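Local coordinates for protein tryptophan halogenase superfamily (Brevundimonas sp. BAL3, PDB 6FRL) that acts as a flavin-dependent halogenase that brominates in preference to chlorinating, probably on electron-rich aromatic substrates, at residues Q32-R35 and T36-L39; E56-I59 and P60-R64; R392-D395 and F396-H400. All coordinates share one frame; numbering follows the deposited sequence.

Interaction 1: Q32-R35 and T36-L39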
ATOM      1  N   GLN B  32      26.721   7.647   2.709  1.00 27.94           N
ATOM      2  CA  GLN B  32      26.441   6.561   3.682  1.00 27.38           C
ATOM      3  C   GLN B  32      26.117   5.218   3.000  1.00 27.77           C
ATOM      4  O   GLN B  32      26.550   4.175   3.436  1.00 25.46           O
ATOM      5  CB  GLN B  32      25.257   6.917   4.597  1.00 25.13           C
ATOM      6  CG  GLN B  32      24.825   5.800   5.565  1.00 22.56           C
ATOM      7  CD  GLN B  32      25.622   5.785   6.829  1.00 23.27           C
ATOM      8  OE1 GLN B  32      26.858   5.893   6.810  1.00 23.06           O
ATOM      9  NE2 GLN B  32      24.928   5.667   7.963  1.00 22.24           N
ATOM     10  N   HIS B  33      25.297   5.277   1.964  1.00 28.32           N
ATOM     11  CA  HIS B  33      24.790   4.081   1.320  1.00 29.64           C
ATOM     12  C   HIS B  33      25.883   3.326   0.541  1.00 29.73           C
ATOM     13  O   HIS B  33      25.858   2.131   0.474  1.00 29.97           O
ATOM     14  CB  HIS B  33      23.660   4.490   0.399  1.00 30.43           C
ATOM     15  CG  HIS B  33      22.883   3.354  -0.157  1.00 31.12           C
ATOM     16  ND1 HIS B  33      22.713   3.150  -1.518  1.00 32.67           N
ATOM     17  CD2 HIS B  33      22.171   2.394   0.465  1.00 30.32           C
ATOM     18  CE1 HIS B  33      21.932   2.102  -1.701  1.00 33.72           C
ATOM     19  NE2 HIS B  33      21.598   1.621  -0.513  1.00 33.65           N
ATOM     20  N   PHE B  34      26.824   4.060  -0.046  1.00 31.71           N
ATOM     21  CA  PHE B  34      27.942   3.510  -0.799  1.00 31.50           C
ATOM     22  C   PHE B  34      29.286   3.803  -0.082  1.00 31.58           C
ATOM     23  O   PHE B  34      30.309   4.021  -0.764  1.00 32.21           O
ATOM     24  CB  PHE B  34      27.990   4.172  -2.200  1.00 31.94           C
ATOM     25  CG  PHE B  34      26.860   3.805  -3.118  1.00 29.50           C
ATOM     26  CD1 PHE B  34      26.809   2.547  -3.701  1.00 29.30           C
ATOM     27  CD2 PHE B  34      25.885   4.734  -3.472  1.00 30.35           C
ATOM     28  CE1 PHE B  34      25.788   2.210  -4.596  1.00 29.15           C
ATOM     29  CE2 PHE B  34      24.845   4.389  -4.348  1.00 29.87           C
ATOM     30  CZ  PHE B  34      24.785   3.124  -4.896  1.00 28.47           C
ATOM     31  N   ARG B  35      29.305   3.785   1.263  1.00 30.79           N
ATOM     32  CA  ARG B  35      30.466   4.268   2.060  1.00 30.46           C
ATOM     33  C   ARG B  35      31.818   3.629   1.699  1.00 31.85           C
ATOM     34  O   ARG B  35      32.785   4.346   1.432  1.00 27.97           O
ATOM     35  CB  ARG B  35      30.214   4.141   3.581  1.00 28.53           C
ATOM     36  CG  ARG B  35      31.184   4.982   4.442  1.00 26.59           C
ATOM     37  CD  ARG B  35      30.711   5.046   5.900  1.00 24.50           C
ATOM     38  NE  ARG B  35      29.712   6.072   6.202  1.00 22.60           N
ATOM     39  CZ  ARG B  35      29.965   7.375   6.308  1.00 25.50           C
ATOM     40  NH1 ARG B  35      31.179   7.864   6.116  1.00 26.83           N
ATOM     41  NH2 ARG B  35      28.998   8.227   6.596  1.00 27.30           N
ATOM     42  N   THR B  36      31.861   2.298   1.651  1.00 33.84           N
ATOM     43  CA  THR B  36      33.096   1.542   1.353  1.00 36.45           C
ATOM     44  C   THR B  36      33.155   0.963  -0.073  1.00 38.47           C
ATOM     45  O   THR B  36      33.898   0.007  -0.318  1.00 46.08           O
ATOM     46  CB  THR B  36      33.250   0.360   2.342  1.00 37.56           C
ATOM     47  OG1 THR B  36      32.228  -0.616   2.081  1.00 39.76           O
ATOM     48  CG2 THR B  36      33.125   0.844   3.802  1.00 36.00           C
ATOM     49  N   ALA B  37      32.391   1.520  -1.009  1.00 38.31           N
ATOM     50  CA  ALA B  37      32.394   1.075  -2.403  1.00 38.05           C
ATOM     51  C   ALA B  37      33.252   2.021  -3.206  1.00 37.75           C
ATOM     52  O   ALA B  37      33.450   3.163  -2.792  1.00 40.83           O
ATOM     53  CB  ALA B  37      30.981   1.053  -2.961  1.00 39.06           C
ATOM     54  N   PRO B  38      33.761   1.570  -4.369  1.00 40.11           N
ATOM     55  CA  PRO B  38      34.589   2.462  -5.163  1.00 44.17           C
ATOM     56  C   PRO B  38      33.672   3.321  -5.995  1.00 45.72           C
ATOM     57  O   PRO B  38      33.407   2.992  -7.140  1.00 51.76           O
ATOM     58  CB  PRO B  38      35.405   1.491  -6.025  1.00 41.30           C
ATOM     59  CG  PRO B  38      34.518   0.317  -6.213  1.00 38.92           C
ATOM     60  CD  PRO B  38      33.564   0.274  -5.056  1.00 41.40           C
ATOM     61  N   LEU B  39      33.128   4.364  -5.384  1.00 42.59           N
ATOM     62  CA  LEU B  39      32.196   5.258  -6.048  1.00 40.22           C
ATOM     63  C   LEU B  39      32.657   6.657  -5.719  1.00 40.96           C
ATOM     64  O   LEU B  39      32.685   7.029  -4.537  1.00 42.24           O
ATOM     65  CB  LEU B  39      30.755   5.048  -5.570  1.00 38.77           C
ATOM     66  CG  LEU B  39      29.680   5.912  -6.266  1.00 41.58           C
ATOM     67  CD1 LEU B  39      29.524   5.484  -7.703  1.00 46.27           C
ATOM     68  CD2 LEU B  39      28.323   5.842  -5.604  1.00 42.90           C
TER

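Interaction 2: E56-I59 and P60-R64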
ATOM      1  N   GLU B  56      12.373  26.720   7.643  1.00 42.43           N
ATOM      2  CA  GLU B  56      11.586  25.780   6.885  1.00 38.34           C
ATOM      3  C   GLU B  56      10.991  24.708   7.797  1.00 35.63           C
ATOM      4  O   GLU B  56      11.566  24.369   8.841  1.00 35.21           O
ATOM      5  CB  GLU B  56      12.446  25.159   5.811  1.00 43.18           C
ATOM      6  CG  GLU B  56      11.776  25.152   4.458  1.00 53.76           C
ATOM      7  CD  GLU B  56      12.573  24.378   3.427  1.00 63.45           C
ATOM      8  OE1 GLU B  56      13.795  24.672   3.280  1.00 63.96           O
ATOM      9  OE2 GLU B  56      11.976  23.482   2.768  1.00 73.89           O
ATOM     10  N   ALA B  57       9.815  24.209   7.423  1.00 31.95           N
ATOM     11  CA  ALA B  57       9.181  23.105   8.120  1.00 30.70           C
ATOM     12  C   ALA B  57       9.384  21.779   7.395  1.00 29.45           C
ATOM     13  O   ALA B  57       9.842  21.741   6.251  1.00 29.46           O
ATOM     14  CB  ALA B  57       7.694  23.380   8.350  1.00 32.43           C
ATOM     15  N   THR B  58       9.082  20.698   8.107  1.00 29.74           N
ATOM     16  CA  THR B  58       9.255  19.338   7.617  1.00 31.16           C
ATOM     17  C   THR B  58       8.128  18.420   8.110  1.00 31.97           C
ATOM     18  O   THR B  58       7.290  18.842   8.919  1.00 38.83           O
ATOM     19  CB  THR B  58      10.581  18.738   8.130  1.00 30.24           C
ATOM     20  OG1 THR B  58      10.638  18.850   9.565  1.00 29.25           O
ATOM     21  CG2 THR B  58      11.771  19.414   7.483  1.00 30.99           C
ATOM     22  N   ILE B  59       8.122  17.183   7.616  1.00 27.53           N
ATOM     23  CA  ILE B  59       7.304  16.111   8.150  1.00 27.08           C
ATOM     24  C   ILE B  59       8.226  15.080   8.840  1.00 23.66           C
ATOM     25  O   ILE B  59       9.445  15.151   8.723  1.00 20.52           O
ATOM     26  CB  ILE B  59       6.380  15.486   7.053  1.00 30.60           C
ATOM     27  CG1 ILE B  59       7.169  14.917   5.870  1.00 31.48           C
ATOM     28  CG2 ILE B  59       5.400  16.516   6.518  1.00 29.15           C
ATOM     29  CD1 ILE B  59       6.287  14.118   4.937  1.00 32.12           C
ATOM     30  N   PRO B  60       7.651  14.127   9.590  1.00 23.36           N
ATOM     31  CA  PRO B  60       8.511  13.247  10.396  1.00 23.39           C
ATOM     32  C   PRO B  60       9.499  12.318   9.647  1.00 23.83           C
ATOM     33  O   PRO B  60      10.486  11.831  10.258  1.00 22.90           O
ATOM     34  CB  PRO B  60       7.500  12.431  11.201  1.00 23.75           C
ATOM     35  CG  PRO B  60       6.303  13.324  11.285  1.00 23.31           C
ATOM     36  CD  PRO B  60       6.229  13.914   9.923  1.00 23.65           C
ATOM     37  N   THR B  61       9.253  12.068   8.365  1.00 23.40           N
ATOM     38  CA  THR B  61      10.212  11.336   7.569  1.00 24.31           C
ATOM     39  C   THR B  61      11.651  11.917   7.743  1.00 24.90           C
ATOM     40  O   THR B  61      12.603  11.159   7.774  1.00 25.76           O
ATOM     41  CB  THR B  61       9.818  11.298   6.069  1.00 25.51           C
ATOM     42  OG1 THR B  61       9.664  12.641   5.552  1.00 27.61           O
ATOM     43  CG2 THR B  61       8.546  10.501   5.834  1.00 23.32           C
ATOM     44  N   ILE B  62      11.811  13.234   7.881  1.00 26.08           N
ATOM     45  CA  ILE B  62      13.166  13.849   7.968  1.00 27.25           C
ATOM     46  C   ILE B  62      14.004  13.313   9.160  1.00 26.72           C
ATOM     47  O   ILE B  62      15.224  13.207   9.059  1.00 26.09           O
ATOM     48  CB  ILE B  62      13.109  15.409   7.977  1.00 26.42           C
ATOM     49  CG1 ILE B  62      14.442  16.026   7.595  1.00 27.56           C
ATOM     50  CG2 ILE B  62      12.775  15.948   9.361  1.00 27.06           C
ATOM     51  CD1 ILE B  62      14.956  15.673   6.223  1.00 27.69           C
ATOM     52  N   ARG B  63      13.342  12.947  10.257  1.00 27.10           N
ATOM     53  CA  ARG B  63      14.038  12.375  11.431  1.00 27.45           C
ATOM     54  C   ARG B  63      14.554  10.981  11.110  1.00 27.30           C
ATOM     55  O   ARG B  63      15.623  10.618  11.592  1.00 27.09           O
ATOM     56  CB  ARG B  63      13.170  12.385  12.719  1.00 28.08           C
ATOM     57  CG  ARG B  63      12.676  13.806  13.104  1.00 26.55           C
ATOM     58  CD  ARG B  63      11.992  13.920  14.465  1.00 26.21           C
ATOM     59  NE  ARG B  63      11.065  12.817  14.679  1.00 26.03           N
ATOM     60  CZ  ARG B  63      11.318  11.710  15.366  1.00 25.28           C
ATOM     61  NH1 ARG B  63      12.484  11.524  15.994  1.00 25.51           N
ATOM     62  NH2 ARG B  63      10.377  10.782  15.443  1.00 25.12           N
ATOM     63  N   ARG B  64      13.837  10.227  10.281  1.00 27.99           N
ATOM     64  CA  ARG B  64      14.330   8.955   9.782  1.00 31.79           C
ATOM     65  C   ARG B  64      15.489   9.150   8.787  1.00 28.45           C
ATOM     66  O   ARG B  64      16.403   8.347   8.757  1.00 22.71           O
ATOM     67  CB  ARG B  64      13.195   8.119   9.155  1.00 39.41           C
ATOM     68  CG  ARG B  64      13.629   6.743   8.647  1.00 49.84           C
ATOM     69  CD  ARG B  64      12.515   6.011   7.878  1.00 62.58           C
ATOM     70  NE  ARG B  64      12.257   6.559   6.513  1.00 72.77           N
ATOM     71  CZ  ARG B  64      11.071   6.979   6.025  1.00 68.92           C
ATOM     72  NH1 ARG B  64       9.940   6.940   6.744  1.00 63.12           N
ATOM     73  NH2 ARG B  64      11.007   7.446   4.776  1.00 64.83           N
TER

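Interaction 3: R392-D395 and F396-H400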
ATOM      1  N   ARG B 392      -0.453  13.163  -6.205  1.00 29.24           N
ATOM      2  CA  ARG B 392      -1.080  12.893  -4.906  1.00 28.50           C
ATOM      3  C   ARG B 392      -0.863  14.031  -3.892  1.00 26.27           C
ATOM      4  O   ARG B 392      -1.760  14.346  -3.126  1.00 28.48           O
ATOM      5  CB  ARG B 392      -0.654  11.532  -4.356  1.00 28.36           C
ATOM      6  CG  ARG B 392      -0.929  10.338  -5.263  1.00 30.07           C
ATOM      7  CD  ARG B 392      -2.384   9.986  -5.349  1.00 32.17           C
ATOM      8  NE  ARG B 392      -3.146  10.943  -6.152  1.00 34.03           N
ATOM      9  CZ  ARG B 392      -3.151  10.997  -7.482  1.00 34.79           C
ATOM     10  NH1 ARG B 392      -2.432  10.139  -8.212  1.00 33.68           N
ATOM     11  NH2 ARG B 392      -3.883  11.936  -8.087  1.00 34.88           N
ATOM     12  N   VAL B 393       0.274  14.715  -3.948  1.00 26.65           N
ATOM     13  CA  VAL B 393       0.502  15.896  -3.075  1.00 27.59           C
ATOM     14  C   VAL B 393      -0.269  17.125  -3.573  1.00 28.44           C
ATOM     15  O   VAL B 393      -0.858  17.881  -2.774  1.00 32.07           O
ATOM     16  CB  VAL B 393       2.007  16.230  -2.935  1.00 26.58           C
ATOM     17  CG1 VAL B 393       2.241  17.521  -2.137  1.00 25.89           C
ATOM     18  CG2 VAL B 393       2.751  15.060  -2.282  1.00 25.55           C
ATOM     19  N   ARG B 394      -0.228  17.347  -4.876  1.00 28.57           N
ATOM     20  CA  ARG B 394      -1.079  18.379  -5.494  1.00 31.05           C
ATOM     21  C   ARG B 394      -2.559  18.325  -5.038  1.00 30.13           C
ATOM     22  O   ARG B 394      -3.107  19.322  -4.554  1.00 30.98           O
ATOM     23  CB  ARG B 394      -0.990  18.262  -7.015  1.00 31.20           C
ATOM     24  CG  ARG B 394      -1.804  19.267  -7.818  1.00 32.19           C
ATOM     25  CD  ARG B 394      -2.044  18.719  -9.202  1.00 33.45           C
ATOM     26  NE  ARG B 394      -2.783  17.451  -9.181  1.00 34.40           N
ATOM     27  CZ  ARG B 394      -2.983  16.678 -10.248  1.00 34.69           C
ATOM     28  NH1 ARG B 394      -2.503  17.044 -11.432  1.00 33.04           N
ATOM     29  NH2 ARG B 394      -3.664  15.533 -10.126  1.00 34.75           N
ATOM     30  N   ASP B 395      -3.174  17.153  -5.187  1.00 31.36           N
ATOM     31  CA  ASP B 395      -4.571  16.929  -4.794  1.00 32.15           C
ATOM     32  C   ASP B 395      -4.833  17.223  -3.322  1.00 32.94           C
ATOM     33  O   ASP B 395      -5.836  17.843  -3.000  1.00 35.96           O
ATOM     34  CB  ASP B 395      -5.007  15.491  -5.117  1.00 31.65           C
ATOM     35  CG  ASP B 395      -5.139  15.244  -6.610  1.00 32.65           C
ATOM     36  OD1 ASP B 395      -4.844  16.159  -7.417  1.00 34.63           O
ATOM     37  OD2 ASP B 395      -5.524  14.122  -6.972  1.00 31.33           O
ATOM     38  N   PHE B 396      -3.949  16.790  -2.426  1.00 30.38           N
ATOM     39  CA  PHE B 396      -4.100  17.165  -1.020  1.00 29.74           C
ATOM     40  C   PHE B 396      -4.070  18.677  -0.843  1.00 28.74           C
ATOM     41  O   PHE B 396      -4.900  19.215  -0.105  1.00 26.31           O
ATOM     42  CB  PHE B 396      -3.027  16.479  -0.150  1.00 30.80           C
ATOM     43  CG  PHE B 396      -3.246  16.613   1.334  1.00 29.96           C
ATOM     44  CD1 PHE B 396      -4.417  16.141   1.918  1.00 30.65           C
ATOM     45  CD2 PHE B 396      -2.257  17.146   2.159  1.00 30.16           C
ATOM     46  CE1 PHE B 396      -4.615  16.243   3.309  1.00 28.28           C
ATOM     47  CE2 PHE B 396      -2.450  17.247   3.533  1.00 30.07           C
ATOM     48  CZ  PHE B 396      -3.643  16.794   4.105  1.00 27.73           C
ATOM     49  N   ILE B 397      -3.131  19.363  -1.523  1.00 28.95           N
ATOM     50  CA  ILE B 397      -3.045  20.840  -1.441  1.00 28.61           C
ATOM     51  C   ILE B 397      -4.330  21.512  -1.988  1.00 29.04           C
ATOM     52  O   ILE B 397      -4.913  22.371  -1.345  1.00 25.81           O
ATOM     53  CB  ILE B 397      -1.768  21.389  -2.137  1.00 25.53           C
ATOM     54  CG1 ILE B 397      -0.541  20.976  -1.305  1.00 25.36           C
ATOM     55  CG2 ILE B 397      -1.830  22.910  -2.270  1.00 22.31           C
ATOM     56  CD1 ILE B 397       0.786  21.078  -2.014  1.00 24.51           C
ATOM     57  N   ILE B 398      -4.767  21.086  -3.166  1.00 29.61           N
ATOM     58  CA  ILE B 398      -6.001  21.580  -3.771  1.00 29.79           C
ATOM     59  C   ILE B 398      -7.208  21.546  -2.799  1.00 30.77           C
ATOM     60  O   ILE B 398      -7.939  22.550  -2.661  1.00 33.12           O
ATOM     61  CB  ILE B 398      -6.330  20.773  -5.053  1.00 29.25           C
ATOM     62  CG1 ILE B 398      -5.356  21.165  -6.161  1.00 28.26           C
ATOM     63  CG2 ILE B 398      -7.774  21.041  -5.509  1.00 28.68           C
ATOM     64  CD1 ILE B 398      -5.374  20.246  -7.355  1.00 30.53           C
ATOM     65  N   LEU B 399      -7.397  20.403  -2.132  1.00 27.41           N
ATOM     66  CA  LEU B 399      -8.508  20.204  -1.198  1.00 26.85           C
ATOM     67  C   LEU B 399      -8.672  21.343  -0.207  1.00 26.81           C
ATOM     68  O   LEU B 399      -9.817  21.712   0.101  1.00 28.74           O
ATOM     69  CB  LEU B 399      -8.376  18.865  -0.424  1.00 26.21           C
ATOM     70  CG  LEU B 399      -9.575  18.471   0.444  1.00 25.66           C
ATOM     71  CD1 LEU B 399     -10.809  18.222  -0.401  1.00 27.06           C
ATOM     72  CD2 LEU B 399      -9.286  17.268   1.300  1.00 26.04           C
ATOM     73  N   HIS B 400      -7.553  21.873   0.299  1.00 26.18           N
ATOM     74  CA  HIS B 400      -7.568  22.932   1.312  1.00 27.89           C
ATOM     75  C   HIS B 400      -8.312  24.197   0.765  1.00 31.45           C
ATOM     76  O   HIS B 400      -9.117  24.855   1.468  1.00 32.98           O
ATOM     77  CB  HIS B 400      -6.146  23.318   1.735  1.00 28.26           C
ATOM     78  CG  HIS B 400      -5.386  22.271   2.511  1.00 29.49           C
ATOM     79  ND1 HIS B 400      -4.937  21.095   1.948  1.00 29.09           N
ATOM     80  CD2 HIS B 400      -4.898  22.283   3.788  1.00 29.02           C
ATOM     81  CE1 HIS B 400      -4.238  20.412   2.844  1.00 27.62           C
ATOM     82  NE2 HIS B 400      -4.200  21.110   3.969  1.00 26.91           N
TER

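Interaction 1: Q32-R35 and T36-L39
Leu39 reaches back over the Phe34 ring and lays its CD2 methyl on one face, 3.8 Å from the ring centroid, in a CH-pi contact. The methyl sits nearer the ring's margin than its middle, with Leu39 CD2 and Phe34 CD2 3.4 Å apart. Leu39 CG stands opposite its backbone N (chi1 -177°), and chi2 of 68° then turns the CD2 branch, not CD1, onto the ring. Ala37 CB sits near the ring plane, at its edge. The return of the chain is a type I beta turn from Phe34 to Ala37, closed by Ala37 N to Phe34 O at 3.3 Å. Arg35 and Thr36 occupy its corners. The Arg35 chain leads away to Gln32, whose OE1 it grips side-on through NE (2.9 Å) and NH2 (3.2 Å), with the oxygen in the guanidinium plane. Thr36 OG1 makes a weak hydrogen bond to Ala470 O of the second subunit, whose Pro466 and Ala470 pack on Phe34 and Ala37. An alanine in place of Phe34 is likely to leave Leu39 CD2 without the face it rests on and open a gap beside Pro466 of the second subunit. Phe34 and Leu39 thus form a small apolar contact beside the turn between helix 20-33 and strand 40-45, while Arg35 ties that turn to the end of the helix through Gln32, which suits a connection lying at a subunit interface.

Interaction 2: E56-I59 and P60-R64
Ile59 and Thr61 run alongside each other in the same direction, and Ile59 CG1 comes within 3.4 Å of Thr61 OG1. Ile59 CG1 is set between its backbone N and carbonyl carbon (chi1 59°), which brings that branch rather than CG2 against the threonine. One residue earlier, Thr58 meets Ile62 at about a right angle, with OG1 3.6 Å from the Ile62 CG2 methyl. That methyl also touches Ile59 O, at 3.5 Å. The same oxygen accepts the Ile62 amide, N to O 3.2 Å, the donor tilted from the carbonyl plane; Arg63 N then bonds to Pro60 O, so two successive i to i+3 bonds wind the chain. Farther out, Thr58 OG1 is held by Leu165 O, Thr58 O accepts a hydrogen bond from Lys85 NZ, probably the counterpart of the catalytic lysine of flavin-dependent halogenases, and Thr61 OG1 bonds weakly to Glu359. Helix 354-367 packs on Ile59 and Ile62, and Phe104 lies against both Ile59 and Pro60. Leading from edge strand 55-57 into helix 61-68, residues 56-60 belong to the Gly-Glu-Ala-Thr-Ile-Pro run found in this family, which, as in relatives, probably lies in the strap joining the flavin and substrate sites.

Interaction 3: R392-D395 and F396-H400
Arg394 bonds in two ways: its carbonyl O takes the amide of Ile398 at 2.8 Å in a nearly straight bond (N-H...O 173°), and its guanidinium turns to the next residue, Asp395. The grip on the carboxylate is side-on, with Arg394 NE and NH2 each 3.0 Å from Asp395 OD1, on the syn side and from the same face of the carboxylate plane. It is not flat, for OD1 lies 15° out of the Arg394 guanidinium plane. The other oxygen belongs to Arg392, whose NH2 meets Asp395 OD2 at 3.0 Å from above the carboxylate plane, here with the oxygen in the plane of the guanidinium. Asp395 OD2 is also bonded to Thr423 OG1, so both oxygens of this buried carboxylate are occupied, and the flanking arginines would be expected to stabilise its negative charge. This salt-bridge network is built into helix 376-402, where Ile397 N to Val393 O and Leu399 N to Asp395 O continue the regular i to i+4 bonding. One turn on, His400 ND1 donates to Phe396 O at 2.8 Å, the oxygen lying in the imidazole plane, and Glu351 holds NE2 on the far edge of that ring. His400 CE1 in turn sits over one face of the Phe396 ring, 3.7 Å above its plane and toward the rim. Phe445 stacks on the phenyl group, and helix 422-434 covers Ile398 through Leu424 and Leu399 through Ile428. Packing along the helix follows. The Arg394 methylenes lie beside Ile398, whose CD1 methyl is 3.7 Å from Arg394 CG, and the chi1 of -72° that places Ile398 CG1 beside its own N points that branch back down the helix. Val393 CG1 and Ile397 CD1 form an apolar pair at 3.8 Å.

The three contacts follow one another along the chain without touching. Interaction 1 lies at the surface, its centre about 25 Å from that of interaction 2, but the helix that starts in interaction 2 ends at Gln68, whose O takes a hydrogen bond from Gln32 NE2. Interactions 2 and 3 are both buried, with nearest atoms about 8 Å apart. They meet the Glu351-Ser352 step, where Ala57 packs on Ser352 and His400 NE2 bonds to Glu351; with Lys85, bonded to Thr58 O, Glu351 probably matches the catalytic pair of flavin-dependent halogenases. Interactions 1 and 3 are farthest apart, about 37 Å between centres. Bound MES near Phe34 and glycerol near Arg392 are probably crystallisation additives.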